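RNA 2'-o-ribose methyltransferase (Thermus thermophilus, PDB 1IPA) probably transfers methyl groups to the 2'-hydroxyl of RNA riboses, using a catalytic domain built around a deep trefoil knot. Local coordinates at residues E108-R111 with D115-I118; I118-G123 with A223-A228; E178-I183 with L188-T193; W202-R207 with A229-R234; V210-G215 with L252-A257. One frame throughout, in Å; residues are numbered along the deposited sequence.

Contact 1: residues E108-R111 with D115-I118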
# COMPACT_ATOMS: atom_id res chain seq x y z
N GLU A 108 -18.50 1.40 3.01
CA GLU A 108 -18.85 2.81 2.81
C GLU A 108 -18.39 3.28 1.44
O GLU A 108 -17.30 2.92 0.97
CB GLU A 108 -18.21 3.67 3.90
CG GLU A 108 -18.81 3.46 5.28
CD GLU A 108 -18.15 4.33 6.34
OE1 GLU A 108 -16.93 4.18 6.56
OE2 GLU A 108 -18.86 5.17 6.94
N GLU A 109 -19.22 4.08 0.78
CA GLU A 109 -18.89 4.58 -0.54
C GLU A 109 -18.03 5.83 -0.45
O GLU A 109 -18.00 6.50 0.58
CB GLU A 109 -20.16 4.85 -1.34
CG GLU A 109 -21.13 5.76 -0.64
CD GLU A 109 -22.48 5.79 -1.33
OE1 GLU A 109 -22.51 5.96 -2.56
OE2 GLU A 109 -23.50 5.63 -0.63
N TYR A 110 -17.36 6.15 -1.55
CA TYR A 110 -16.47 7.30 -1.60
C TYR A 110 -16.79 8.31 -2.69
O TYR A 110 -17.05 7.95 -3.83
CB TYR A 110 -15.03 6.80 -1.76
CG TYR A 110 -14.00 7.86 -2.07
CD1 TYR A 110 -13.75 8.90 -1.18
CD2 TYR A 110 -13.26 7.81 -3.25
CE1 TYR A 110 -12.79 9.86 -1.46
CE2 TYR A 110 -12.30 8.76 -3.53
CZ TYR A 110 -12.06 9.79 -2.64
OH TYR A 110 -11.11 10.73 -2.93
N ARG A 111 -16.77 9.59 -2.31
CA ARG A 111 -17.00 10.69 -3.23
C ARG A 111 -15.90 11.72 -2.99
O ARG A 111 -15.73 12.23 -1.88
CB ARG A 111 -18.38 11.34 -3.02
CG ARG A 111 -18.98 11.20 -1.63
CD ARG A 111 -18.27 12.04 -0.57
NE ARG A 111 -18.76 11.70 0.76
CZ ARG A 111 -18.56 10.53 1.36
NH1 ARG A 111 -17.86 9.58 0.75
NH2 ARG A 111 -19.07 10.30 2.57
N ASP A 115 -10.82 18.99 -2.46
CA ASP A 115 -9.36 19.04 -2.34
C ASP A 115 -8.78 17.68 -2.75
O ASP A 115 -7.61 17.41 -2.52
CB ASP A 115 -8.94 19.33 -0.89
CG ASP A 115 -9.35 20.72 -0.41
OD1 ASP A 115 -8.73 21.72 -0.83
OD2 ASP A 115 -10.30 20.81 0.40
N ALA A 116 -9.61 16.85 -3.37
CA ALA A 116 -9.21 15.50 -3.75
C ALA A 116 -8.04 15.27 -4.71
O ALA A 116 -8.10 15.62 -5.88
CB ALA A 116 -10.41 14.75 -4.27
N LEU A 117 -6.98 14.65 -4.19
CA LEU A 117 -5.83 14.29 -5.01
C LEU A 117 -5.92 12.76 -5.08
O LEU A 117 -5.70 12.07 -4.09
CB LEU A 117 -4.52 14.72 -4.36
CG LEU A 117 -3.24 14.27 -5.07
CD1 LEU A 117 -3.22 14.78 -6.51
CD2 LEU A 117 -2.03 14.77 -4.31
N ILE A 118 -6.24 12.25 -6.26
CA ILE A 118 -6.42 10.82 -6.45
C ILE A 118 -5.42 10.17 -7.39
O ILE A 118 -5.14 10.69 -8.48
CB ILE A 118 -7.85 10.54 -6.96
CG1 ILE A 118 -8.87 10.86 -5.86
CG2 ILE A 118 -7.99 9.10 -7.42
CD1 ILE A 118 -10.28 11.05 -6.35

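Contact 2: residues I118-G123 with A223-A228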
# COMPACT_ATOMS: atom_id res chain seq x y z
N ILE A 118 -6.24 12.25 -6.26
CA ILE A 118 -6.42 10.82 -6.45
C ILE A 118 -5.42 10.17 -7.39
O ILE A 118 -5.14 10.69 -8.48
CB ILE A 118 -7.85 10.54 -6.96
CG1 ILE A 118 -8.87 10.86 -5.86
CG2 ILE A 118 -7.99 9.10 -7.42
CD1 ILE A 118 -10.28 11.05 -6.35
N LEU A 119 -4.87 9.03 -6.97
CA LEU A 119 -3.92 8.31 -7.80
C LEU A 119 -4.60 7.07 -8.36
O LEU A 119 -5.12 6.26 -7.60
CB LEU A 119 -2.69 7.89 -6.99
CG LEU A 119 -1.70 6.97 -7.73
CD1 LEU A 119 -1.14 7.73 -8.92
CD2 LEU A 119 -0.58 6.54 -6.79
N VAL A 120 -4.60 6.92 -9.67
CA VAL A 120 -5.19 5.74 -10.29
C VAL A 120 -4.05 4.88 -10.81
O VAL A 120 -3.32 5.29 -11.72
CB VAL A 120 -6.14 6.12 -11.45
CG1 VAL A 120 -6.76 4.87 -12.05
CG2 VAL A 120 -7.23 7.05 -10.96
N ALA A 121 -3.88 3.70 -10.23
CA ALA A 121 -2.82 2.81 -10.66
C ALA A 121 -3.40 1.71 -11.54
O ALA A 121 -4.33 1.00 -11.14
CB ALA A 121 -2.11 2.21 -9.46
N VAL A 122 -2.85 1.57 -12.74
CA VAL A 122 -3.31 0.59 -13.71
C VAL A 122 -2.27 -0.50 -13.96
O VAL A 122 -1.09 -0.20 -14.17
CB VAL A 122 -3.63 1.27 -15.07
CG1 VAL A 122 -4.11 0.23 -16.08
CG2 VAL A 122 -4.67 2.37 -14.88
N GLY A 123 -2.71 -1.76 -13.95
CA GLY A 123 -1.81 -2.87 -14.18
C GLY A 123 -0.87 -3.15 -13.03
O GLY A 123 0.18 -3.76 -13.20
N ALA A 223 -5.46 2.71 -24.79
CA ALA A 223 -6.12 3.83 -25.45
C ALA A 223 -7.30 4.33 -24.62
O ALA A 223 -7.54 5.53 -24.52
CB ALA A 223 -6.59 3.42 -26.84
N ALA A 224 -8.02 3.40 -24.00
CA ALA A 224 -9.18 3.73 -23.19
C ALA A 224 -8.86 4.86 -22.20
O ALA A 224 -9.64 5.80 -22.06
CB ALA A 224 -9.65 2.50 -22.43
N TRP A 225 -7.72 4.76 -21.53
CA TRP A 225 -7.32 5.78 -20.56
C TRP A 225 -6.89 7.09 -21.20
O TRP A 225 -7.14 8.15 -20.66
CB TRP A 225 -6.19 5.26 -19.66
CG TRP A 225 -6.63 4.17 -18.76
CD1 TRP A 225 -6.57 2.83 -19.00
CD2 TRP A 225 -7.31 4.32 -17.51
NE1 TRP A 225 -7.17 2.13 -17.98
CE2 TRP A 225 -7.63 3.02 -17.05
CE3 TRP A 225 -7.68 5.43 -16.73
CZ2 TRP A 225 -8.31 2.80 -15.85
CZ3 TRP A 225 -8.35 5.21 -15.53
CH2 TRP A 225 -8.66 3.90 -15.10
N LEU A 226 -6.25 7.00 -22.36
CA LEU A 226 -5.78 8.19 -23.06
C LEU A 226 -6.90 9.02 -23.69
O LEU A 226 -6.81 10.24 -23.78
CB LEU A 226 -4.75 7.80 -24.12
CG LEU A 226 -3.52 7.11 -23.53
CD1 LEU A 226 -2.44 6.94 -24.58
CD2 LEU A 226 -2.99 7.93 -22.37
N GLU A 227 -7.96 8.35 -24.12
CA GLU A 227 -9.09 9.03 -24.73
C GLU A 227 -9.97 9.66 -23.65
O GLU A 227 -10.65 10.66 -23.89
CB GLU A 227 -9.91 8.04 -25.56
CG GLU A 227 -9.11 7.41 -26.70
CD GLU A 227 -9.88 6.34 -27.46
OE1 GLU A 227 -10.25 5.32 -26.84
OE2 GLU A 227 -10.10 6.53 -28.68
N ALA A 228 -9.93 9.09 -22.45
CA ALA A 228 -10.74 9.60 -21.35
C ALA A 228 -10.10 10.76 -20.60
O ALA A 228 -10.78 11.51 -19.91
CB ALA A 228 -11.07 8.48 -20.38

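Contact 3: residues E178-I183 with L188-T193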
# COMPACT_ATOMS: atom_id res chain seq x y z
N GLU A 178 -14.95 -0.05 -14.73
CA GLU A 178 -15.64 0.41 -13.53
C GLU A 178 -15.03 1.69 -12.97
O GLU A 178 -15.74 2.60 -12.55
CB GLU A 178 -15.61 -0.68 -12.45
CG GLU A 178 -16.54 -1.85 -12.69
CD GLU A 178 -16.29 -3.00 -11.74
OE1 GLU A 178 -15.24 -3.68 -11.88
OE2 GLU A 178 -17.12 -3.22 -10.83
N VAL A 179 -13.70 1.74 -12.94
CA VAL A 179 -12.99 2.90 -12.44
C VAL A 179 -13.18 4.08 -13.38
O VAL A 179 -13.39 5.21 -12.94
CB VAL A 179 -11.49 2.60 -12.25
CG1 VAL A 179 -10.70 3.89 -12.04
CG2 VAL A 179 -11.31 1.68 -11.05
N LEU A 180 -13.12 3.82 -14.68
CA LEU A 180 -13.30 4.87 -15.68
C LEU A 180 -14.72 5.45 -15.61
O LEU A 180 -14.90 6.66 -15.69
CB LEU A 180 -12.99 4.33 -17.07
CG LEU A 180 -11.48 4.25 -17.33
CD1 LEU A 180 -11.16 3.47 -18.60
CD2 LEU A 180 -10.95 5.67 -17.43
N ASP A 181 -15.72 4.59 -15.45
CA ASP A 181 -17.10 5.06 -15.35
C ASP A 181 -17.24 5.87 -14.07
O ASP A 181 -18.01 6.83 -14.01
CB ASP A 181 -18.07 3.88 -15.32
CG ASP A 181 -18.04 3.05 -16.59
OD1 ASP A 181 -18.77 2.05 -16.65
OD2 ASP A 181 -17.28 3.40 -17.53
N TRP A 182 -16.49 5.48 -13.05
CA TRP A 182 -16.54 6.19 -11.77
C TRP A 182 -16.02 7.62 -11.93
O TRP A 182 -16.65 8.58 -11.46
CB TRP A 182 -15.70 5.45 -10.73
CG TRP A 182 -15.79 6.06 -9.36
CD1 TRP A 182 -16.79 5.89 -8.45
CD2 TRP A 182 -14.86 6.98 -8.78
NE1 TRP A 182 -16.55 6.65 -7.34
CE2 TRP A 182 -15.37 7.33 -7.51
CE3 TRP A 182 -13.65 7.55 -9.20
CZ2 TRP A 182 -14.71 8.23 -6.66
CZ3 TRP A 182 -13.00 8.44 -8.35
CH2 TRP A 182 -13.53 8.76 -7.10
N ILE A 183 -14.87 7.76 -12.59
CA ILE A 183 -14.25 9.06 -12.82
C ILE A 183 -15.26 10.02 -13.45
O ILE A 183 -15.53 11.09 -12.93
CB ILE A 183 -13.03 8.96 -13.78
CG1 ILE A 183 -12.05 7.89 -13.29
CG2 ILE A 183 -12.33 10.30 -13.88
CD1 ILE A 183 -11.39 8.21 -11.99
N LEU A 188 -14.68 14.06 -12.67
CA LEU A 188 -13.35 14.23 -12.11
C LEU A 188 -12.30 14.35 -13.21
O LEU A 188 -12.07 13.41 -13.97
CB LEU A 188 -13.02 13.03 -11.21
CG LEU A 188 -11.73 13.02 -10.38
CD1 LEU A 188 -11.82 14.08 -9.29
CD2 LEU A 188 -11.54 11.64 -9.77
N PRO A 189 -11.65 15.52 -13.33
CA PRO A 189 -10.63 15.66 -14.38
C PRO A 189 -9.56 14.57 -14.25
O PRO A 189 -9.15 14.22 -13.14
CB PRO A 189 -10.10 17.08 -14.16
CG PRO A 189 -10.43 17.38 -12.73
CD PRO A 189 -11.79 16.76 -12.55
N LEU A 190 -9.13 14.04 -15.38
CA LEU A 190 -8.15 12.98 -15.40
C LEU A 190 -6.91 13.35 -16.22
O LEU A 190 -7.02 13.83 -17.34
CB LEU A 190 -8.79 11.71 -15.96
CG LEU A 190 -7.88 10.52 -16.31
CD1 LEU A 190 -7.25 9.93 -15.05
CD2 LEU A 190 -8.72 9.46 -17.03
N VAL A 191 -5.74 13.12 -15.64
CA VAL A 191 -4.45 13.38 -16.28
C VAL A 191 -3.78 12.01 -16.46
O VAL A 191 -3.51 11.31 -15.47
CB VAL A 191 -3.54 14.28 -15.40
CG1 VAL A 191 -2.15 14.41 -16.02
CG2 VAL A 191 -4.18 15.64 -15.21
N ALA A 192 -3.54 11.61 -17.69
CA ALA A 192 -2.92 10.32 -17.95
C ALA A 192 -1.43 10.46 -18.24
O ALA A 192 -1.02 11.36 -18.97
CB ALA A 192 -3.62 9.61 -19.11
N THR A 193 -0.63 9.57 -17.67
CA THR A 193 0.81 9.57 -17.85
C THR A 193 1.19 8.61 -18.98
O THR A 193 0.76 7.45 -19.00
CB THR A 193 1.53 9.14 -16.55
OG1 THR A 193 1.10 9.97 -15.46
CG2 THR A 193 3.04 9.28 -16.69

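Contact 4: residues W202-R207 with A229-R234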
# COMPACT_ATOMS: atom_id res chain seq x y z
N TRP A 202 5.03 18.73 -15.51
CA TRP A 202 5.05 20.01 -14.78
C TRP A 202 4.09 21.03 -15.37
O TRP A 202 3.73 21.98 -14.70
CB TRP A 202 6.43 20.66 -14.82
CG TRP A 202 7.48 19.90 -14.14
CD1 TRP A 202 7.57 19.63 -12.80
CD2 TRP A 202 8.64 19.32 -14.74
NE1 TRP A 202 8.71 18.92 -12.54
CE2 TRP A 202 9.38 18.72 -13.72
CE3 TRP A 202 9.11 19.26 -16.06
CZ2 TRP A 202 10.59 18.05 -13.96
CZ3 TRP A 202 10.31 18.60 -16.30
CH2 TRP A 202 11.03 18.00 -15.25
N GLU A 203 3.71 20.84 -16.63
CA GLU A 203 2.83 21.77 -17.32
C GLU A 203 1.35 21.53 -17.11
O GLU A 203 0.53 22.39 -17.41
CB GLU A 203 3.15 21.76 -18.82
CG GLU A 203 4.62 21.99 -19.10
CD GLU A 203 4.91 22.05 -20.57
OE1 GLU A 203 4.44 23.01 -21.22
OE2 GLU A 203 5.62 21.14 -21.07
N ALA A 204 1.01 20.34 -16.61
CA ALA A 204 -0.39 20.04 -16.36
C ALA A 204 -0.85 20.84 -15.15
O ALA A 204 -0.03 21.25 -14.34
CB ALA A 204 -0.56 18.56 -16.10
N ASN A 205 -2.15 21.06 -15.06
CA ASN A 205 -2.77 21.80 -13.96
C ASN A 205 -3.31 20.79 -12.97
O ASN A 205 -4.37 20.20 -13.19
CB ASN A 205 -3.92 22.67 -14.50
CG ASN A 205 -4.74 23.31 -13.40
OD1 ASN A 205 -5.73 23.98 -13.67
ND2 ASN A 205 -4.34 23.12 -12.15
N LEU A 206 -2.59 20.58 -11.87
CA LEU A 206 -3.01 19.61 -10.88
C LEU A 206 -3.84 20.20 -9.73
O LEU A 206 -3.65 19.83 -8.57
CB LEU A 206 -1.78 18.86 -10.34
CG LEU A 206 -0.90 18.30 -11.47
CD1 LEU A 206 0.29 17.56 -10.89
CD2 LEU A 206 -1.71 17.36 -12.35
N ARG A 207 -4.75 21.11 -10.07
CA ARG A 207 -5.63 21.75 -9.10
C ARG A 207 -6.38 20.69 -8.29
O ARG A 207 -7.00 19.79 -8.85
CB ARG A 207 -6.62 22.68 -9.81
CG ARG A 207 -7.94 22.86 -9.06
CD ARG A 207 -8.67 24.13 -9.48
NE ARG A 207 -8.00 25.33 -8.99
CZ ARG A 207 -7.77 25.60 -7.71
NH1 ARG A 207 -8.17 24.75 -6.77
NH2 ARG A 207 -7.14 26.72 -7.36
N ALA A 229 -8.79 10.92 -20.75
CA ALA A 229 -8.07 11.98 -20.04
C ALA A 229 -8.28 13.38 -20.61
O ALA A 229 -8.38 13.56 -21.81
CB ALA A 229 -6.58 11.67 -19.99
N GLN A 230 -8.33 14.37 -19.72
CA GLN A 230 -8.47 15.76 -20.13
C GLN A 230 -7.08 16.25 -20.55
O GLN A 230 -6.95 17.19 -21.34
CB GLN A 230 -8.97 16.63 -18.97
CG GLN A 230 -10.48 16.62 -18.75
CD GLN A 230 -11.04 15.22 -18.54
OE1 GLN A 230 -11.74 14.70 -19.40
NE2 GLN A 230 -10.73 14.61 -17.41
N THR A 231 -6.05 15.61 -20.01
CA THR A 231 -4.68 15.98 -20.33
C THR A 231 -3.79 14.75 -20.29
O THR A 231 -3.97 13.87 -19.45
CB THR A 231 -4.11 16.98 -19.30
OG1 THR A 231 -5.04 18.05 -19.08
CG2 THR A 231 -2.80 17.57 -19.81
N GLN A 232 -2.83 14.69 -21.20
CA GLN A 232 -1.88 13.58 -21.25
C GLN A 232 -0.53 14.19 -20.96
O GLN A 232 -0.18 15.25 -21.49
CB GLN A 232 -1.90 12.91 -22.61
CG GLN A 232 -3.00 11.88 -22.72
CD GLN A 232 -3.25 11.44 -24.14
OE1 GLN A 232 -2.32 11.02 -24.85
NE2 GLN A 232 -4.50 11.52 -24.57
N VAL A 233 0.25 13.52 -20.13
CA VAL A 233 1.52 14.08 -19.72
C VAL A 233 2.64 13.03 -19.58
O VAL A 233 2.38 11.84 -19.45
CB VAL A 233 1.26 14.83 -18.38
CG1 VAL A 233 1.96 14.14 -17.23
CG2 VAL A 233 1.63 16.28 -18.52
N ARG A 234 3.88 13.49 -19.61
CA ARG A 234 4.99 12.56 -19.47
C ARG A 234 6.05 13.00 -18.48
O ARG A 234 6.21 14.18 -18.18
CB ARG A 234 5.66 12.29 -20.82
CG ARG A 234 6.63 13.35 -21.28
CD ARG A 234 7.39 12.91 -22.52
NE ARG A 234 8.54 13.76 -22.73
CZ ARG A 234 8.47 15.01 -23.15
NH1 ARG A 234 7.29 15.55 -23.40
NH2 ARG A 234 9.57 15.74 -23.27

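Contact 5: residues V210-G215 with L252-A257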
# COMPACT_ATOMS: atom_id res chain seq x y z
N VAL A 210 -8.61 16.30 -8.65
CA VAL A 210 -8.04 15.68 -9.85
C VAL A 210 -7.56 14.23 -9.68
O VAL A 210 -7.16 13.83 -8.59
CB VAL A 210 -6.85 16.53 -10.35
CG1 VAL A 210 -5.73 16.48 -9.33
CG2 VAL A 210 -6.38 16.06 -11.72
N ALA A 211 -7.59 13.46 -10.76
CA ALA A 211 -7.15 12.06 -10.75
C ALA A 211 -5.99 11.88 -11.71
O ALA A 211 -6.02 12.37 -12.84
CB ALA A 211 -8.29 11.15 -11.15
N ILE A 212 -4.96 11.17 -11.26
CA ILE A 212 -3.78 10.92 -12.08
C ILE A 212 -3.56 9.43 -12.27
O ILE A 212 -3.36 8.69 -11.30
CB ILE A 212 -2.52 11.52 -11.44
CG1 ILE A 212 -2.76 13.00 -11.12
CG2 ILE A 212 -1.33 11.34 -12.37
CD1 ILE A 212 -1.62 13.68 -10.38
N ALA A 213 -3.57 9.00 -13.52
CA ALA A 213 -3.38 7.60 -13.84
C ALA A 213 -1.95 7.28 -14.26
O ALA A 213 -1.29 8.08 -14.90
CB ALA A 213 -4.34 7.19 -14.93
N VAL A 214 -1.49 6.09 -13.88
CA VAL A 214 -0.16 5.61 -14.23
C VAL A 214 -0.30 4.12 -14.57
O VAL A 214 -1.05 3.40 -13.90
CB VAL A 214 0.84 5.79 -13.08
CG1 VAL A 214 2.18 5.19 -13.46
CG2 VAL A 214 1.02 7.27 -12.78
N GLY A 215 0.38 3.66 -15.61
CA GLY A 215 0.28 2.27 -15.98
C GLY A 215 1.47 1.48 -15.48
O GLY A 215 2.24 1.99 -14.67
N LEU A 252 6.56 11.42 -7.95
CA LEU A 252 6.85 12.58 -8.78
C LEU A 252 5.58 13.36 -9.13
O LEU A 252 5.48 14.54 -8.84
CB LEU A 252 7.57 12.14 -10.06
CG LEU A 252 8.99 11.61 -9.83
CD1 LEU A 252 9.55 11.00 -11.12
CD2 LEU A 252 9.87 12.76 -9.36
N LEU A 253 4.63 12.68 -9.74
CA LEU A 253 3.37 13.29 -10.14
C LEU A 253 2.61 13.86 -8.94
O LEU A 253 2.11 14.98 -8.99
CB LEU A 253 2.49 12.26 -10.85
CG LEU A 253 3.15 11.62 -12.06
CD1 LEU A 253 2.47 10.31 -12.38
CD2 LEU A 253 3.11 12.58 -13.24
N LEU A 254 2.53 13.10 -7.86
CA LEU A 254 1.81 13.54 -6.68
C LEU A 254 2.49 14.69 -5.93
O LEU A 254 1.80 15.57 -5.39
CB LEU A 254 1.54 12.35 -5.75
CG LEU A 254 0.70 11.25 -6.42
CD1 LEU A 254 0.41 10.13 -5.44
CD2 LEU A 254 -0.61 11.84 -6.94
N TYR A 255 3.82 14.70 -5.89
CA TYR A 255 4.52 15.79 -5.23
C TYR A 255 4.42 17.07 -6.03
O TYR A 255 4.45 18.15 -5.48
CB TYR A 255 5.99 15.45 -4.96
CG TYR A 255 6.17 14.87 -3.58
CD1 TYR A 255 5.94 13.51 -3.34
CD2 TYR A 255 6.49 15.68 -2.50
CE1 TYR A 255 6.01 12.98 -2.05
CE2 TYR A 255 6.57 15.17 -1.21
CZ TYR A 255 6.33 13.82 -1.00
OH TYR A 255 6.40 13.31 0.28
N GLU A 256 4.30 16.95 -7.35
CA GLU A 256 4.16 18.11 -8.22
C GLU A 256 2.77 18.70 -7.99
O GLU A 256 2.56 19.90 -8.14
CB GLU A 256 4.32 17.71 -9.69
CG GLU A 256 3.77 18.77 -10.69
CD GLU A 256 4.47 20.14 -10.61
OE1 GLU A 256 3.97 21.09 -11.24
OE2 GLU A 256 5.51 20.26 -9.92
N ALA A 257 1.82 17.85 -7.64
CA ALA A 257 0.45 18.30 -7.37
C ALA A 257 0.50 19.08 -6.06
O ALA A 257 -0.10 20.13 -5.93
CB ALA A 257 -0.48 17.12 -7.25

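Contact 1: residues E108-R111 with D115-I118
Van der Waals packing, mostly of methyl and methylene on the phenol oxygen, joins Tyr-110 to Ile-118, whose side chains come at each other from opposite directions. The end of Ile-118 lies at the edge of the phenol ring, near its plane, with CD1 3.5 Å from Tyr-110 OH and 4.2 Å from Tyr-110 CE2. Ile-118 CG1 follows at 3.7 Å from the same hydroxyl. The isoleucine's chi2 of 162° stretches its long branch almost straight, which carries the terminal methyl out to the ring. Ala-116 adds a lighter touch: its CB is 4.3 Å from Tyr-110 OH.

Polar interactions lie around this patch. The Tyr-110 hydroxyl, although flanked by methyl groups, is hydrogen-bonded to Glu-143 OE2, which fixes where the phenol ends. Among the exposed residues, Arg-111 NH1 folds back to Glu-109 O in a weak hydrogen bond of 3.1 Å, and Asp-115 OD1 forms a salt bridge with Arg-261.

Residues 108-111 belong to the linker that follows strand 96-101 of the eL30-like domain. Tyr-110 meets the start of strand 117-122 and also touches Ala-144 of neighbouring strand 144-148, while Leu-117 packs on helix 246-261.

Contact 2: residues I118-G123 with A223-A228
Trp-225, the one residue of its helix to meet strand residues Val-120 and Val-122, has its indole NE1 hydrogen-bonded to Glu-176 OE2. That bond satisfies the buried polar atom of an otherwise greasy side chain and restricts how the ring can rotate. The indole bridges helix 223-228 and the parallel sheet of the Rossmann-like domain.

The two valines use the indole differently. Val-122 approaches from the opposite direction and sets CG2 over one face, 3.7 Å from Trp-225 CE2 and offset toward the rim. The methyl is 4.0 Å from the centroid of the six-membered ring and 24° off its normal, a CH-pi contact. Val-122 CG1 reaches the pyrrole side, 4.1 Å from Trp-225 NE1. Val-120 comes in obliquely and touches the far end of the benzene ring, its CG1 3.7 Å from Trp-225 CH2. With chi1 at -68°, the indole CG lies beside the backbone N of Trp-225, and the ring extends from the helix toward the strand.

Val-179 and Leu-180 of helix 176-185 also pack on the indole, so two helices share this side of the parallel sheet. On the other side of strand 117-122, Leu-119 is covered by helices 127-140 and 246-261.

Contact 3: residues E178-I183 with L188-T193
Ile-183 and Leu-188 form the apolar centre, crossing each other at a slant with Ile-183 CG2 3.9 Å from Leu-188 CB. A second, looser approach is 4.1 Å between Ile-183 CD1 and Leu-188 CD2. The isoleucine's chi2 of -66° bends its long branch, bringing CD1 to the edge of the Trp-182 ring and into its plane.

Outward from there, Trp-182 CZ3 lies 3.8 Å from Leu-188 CD2, and the same leucine methyl thus rests against both the indole and the isoleucine. Deeper along the strand, Ile-183 CG2 reaches Leu-190 CB at 4.3 Å, and the Leu-180 and Leu-190 side chains meet through their CD2 methyls.

At the polar edge a backbone hydrogen bond joins Leu-188 N to Ile-183 O, 3.1 Å long and nearly straight at the hydrogen (167°). The donor stands above the carbonyl plane, 35° out of it. This bond, with the leucine packing behind it, closes the short turn after the helix.

The pair forms the second half of a beta-alpha-beta crossover: strand 171-174, helix 176-185, then strand 190-193, far across the same parallel sheet. Helix 223-228 lies against helix 176-185 through Trp-225, and Ile-118 of strand 117-122 backs both Trp-182 and Leu-188.

Contact 4: residues W202-R207 with A229-R234
Ala-204 and Val-233 make the close part of this contact, with Ala-204 CB 4.0 Å from Val-233 CG2. The valine adopts an eclipsed chi1 of 113°, so the exact seat of that methyl deserves some caution. Thr-231, partly exposed, turns its methyl to the same alanine, CG2 lying 4.4 Å from Ala-204 CB. A single methyl group thus bridges two strand residues that point to the same side of the sheet.

Strand 231-233 is the outermost strand of the six-stranded parallel sheet on this side, the final strand of a beta-alpha-beta unit that begins with strand 210-214 and passes through helix 223-228. Residues 202-207 belong to the long connection between strands 190-193 and 210-214, and Ala-204 brings that connection over the sheet's margin. Its backbone is also tied to the last helix: the Gln-260 amide accepts from Leu-206 N and donates to Ala-204 O.

The outer side is much looser. Glu-203 OE2 stays 6.3 Å from Arg-234 NH1, opposite charges near each other but not paired. Each has backbone partners instead, the glutamate at Leu-200 N and the arginine at Ala-197 O. Trp-202 points its CB away from the strand, its side chain resting on Pro-236 and Glu-256.

Contact 5: residues V210-G215 with L252-A257
No ring or other flat side chain lies where Ile-212 and Val-214 meet Leu-253 and Leu-254; there are no faces or edges to match, and branched aliphatic groups do all the fitting. Leu-253 CD1 is the central methyl. It sits 3.4 Å from Val-214 CG2, a tight approach, and 3.9 Å from Ile-212 CG2, straddling two residues that lie two apart on the strand and point to the same side of it. Both meetings are slanted, with the leucine reaching in between the strand side chains.

Ile-212 serves two partners with two branches. While its short branch faces Leu-253, its long one runs past Leu-254 in the opposite direction, leaving Ile-212 CD1 4.0 Å from Leu-254 CD2. The nearly straight chi2 of 176° gives CD1 the reach it needs, and brings it to 4.2 Å from the backbone oxygen Leu-253 O.

This is the packing of a helix on a parallel sheet in the Rossmann-like domain of a SPOUT methyltransferase. The axes of strand 210-214 and of the helical segment 252-257 run nearly antiparallel, at 160°, with a closest approach of 10.1 Å. Helix 246-261 is the last element of this trefoil-knotted domain.

The same layer spreads over neighbouring strands. Leu-254 also touches Leu-117 and Leu-119, Leu-253 touches Thr-193, and Ala-137 and Ala-140 of helix 127-140 abut Leu-254. Further round the helix, the carboxylate of the buried Glu-256 is engaged by Arg-259 in a salt bridge and by Gln-260 NE2 in a hydrogen bond.

In the fold
From the N terminus, contact 1 closes a three-residue loop that brings the linker from the eL30-like domain into the parallel sheet. Contact 2 starts on the same strand, 117-122, sharing Ile-118, and closes a loop of about a hundred residues. Contact 3, the small helix-to-strand turn, lies wholly within that loop. Contacts 4 and 5, closing loops of 21 and 36 residues, both cross contact 2 along the chain and also cross each other. In the sheet, contacts 2 and 3 tie strands 117-122 and 190-193 to helices on one face, contact 5 ties strand 210-214 to the C-terminal helix on the other, and contact 4 lays a long connection over marginal strand 231-233.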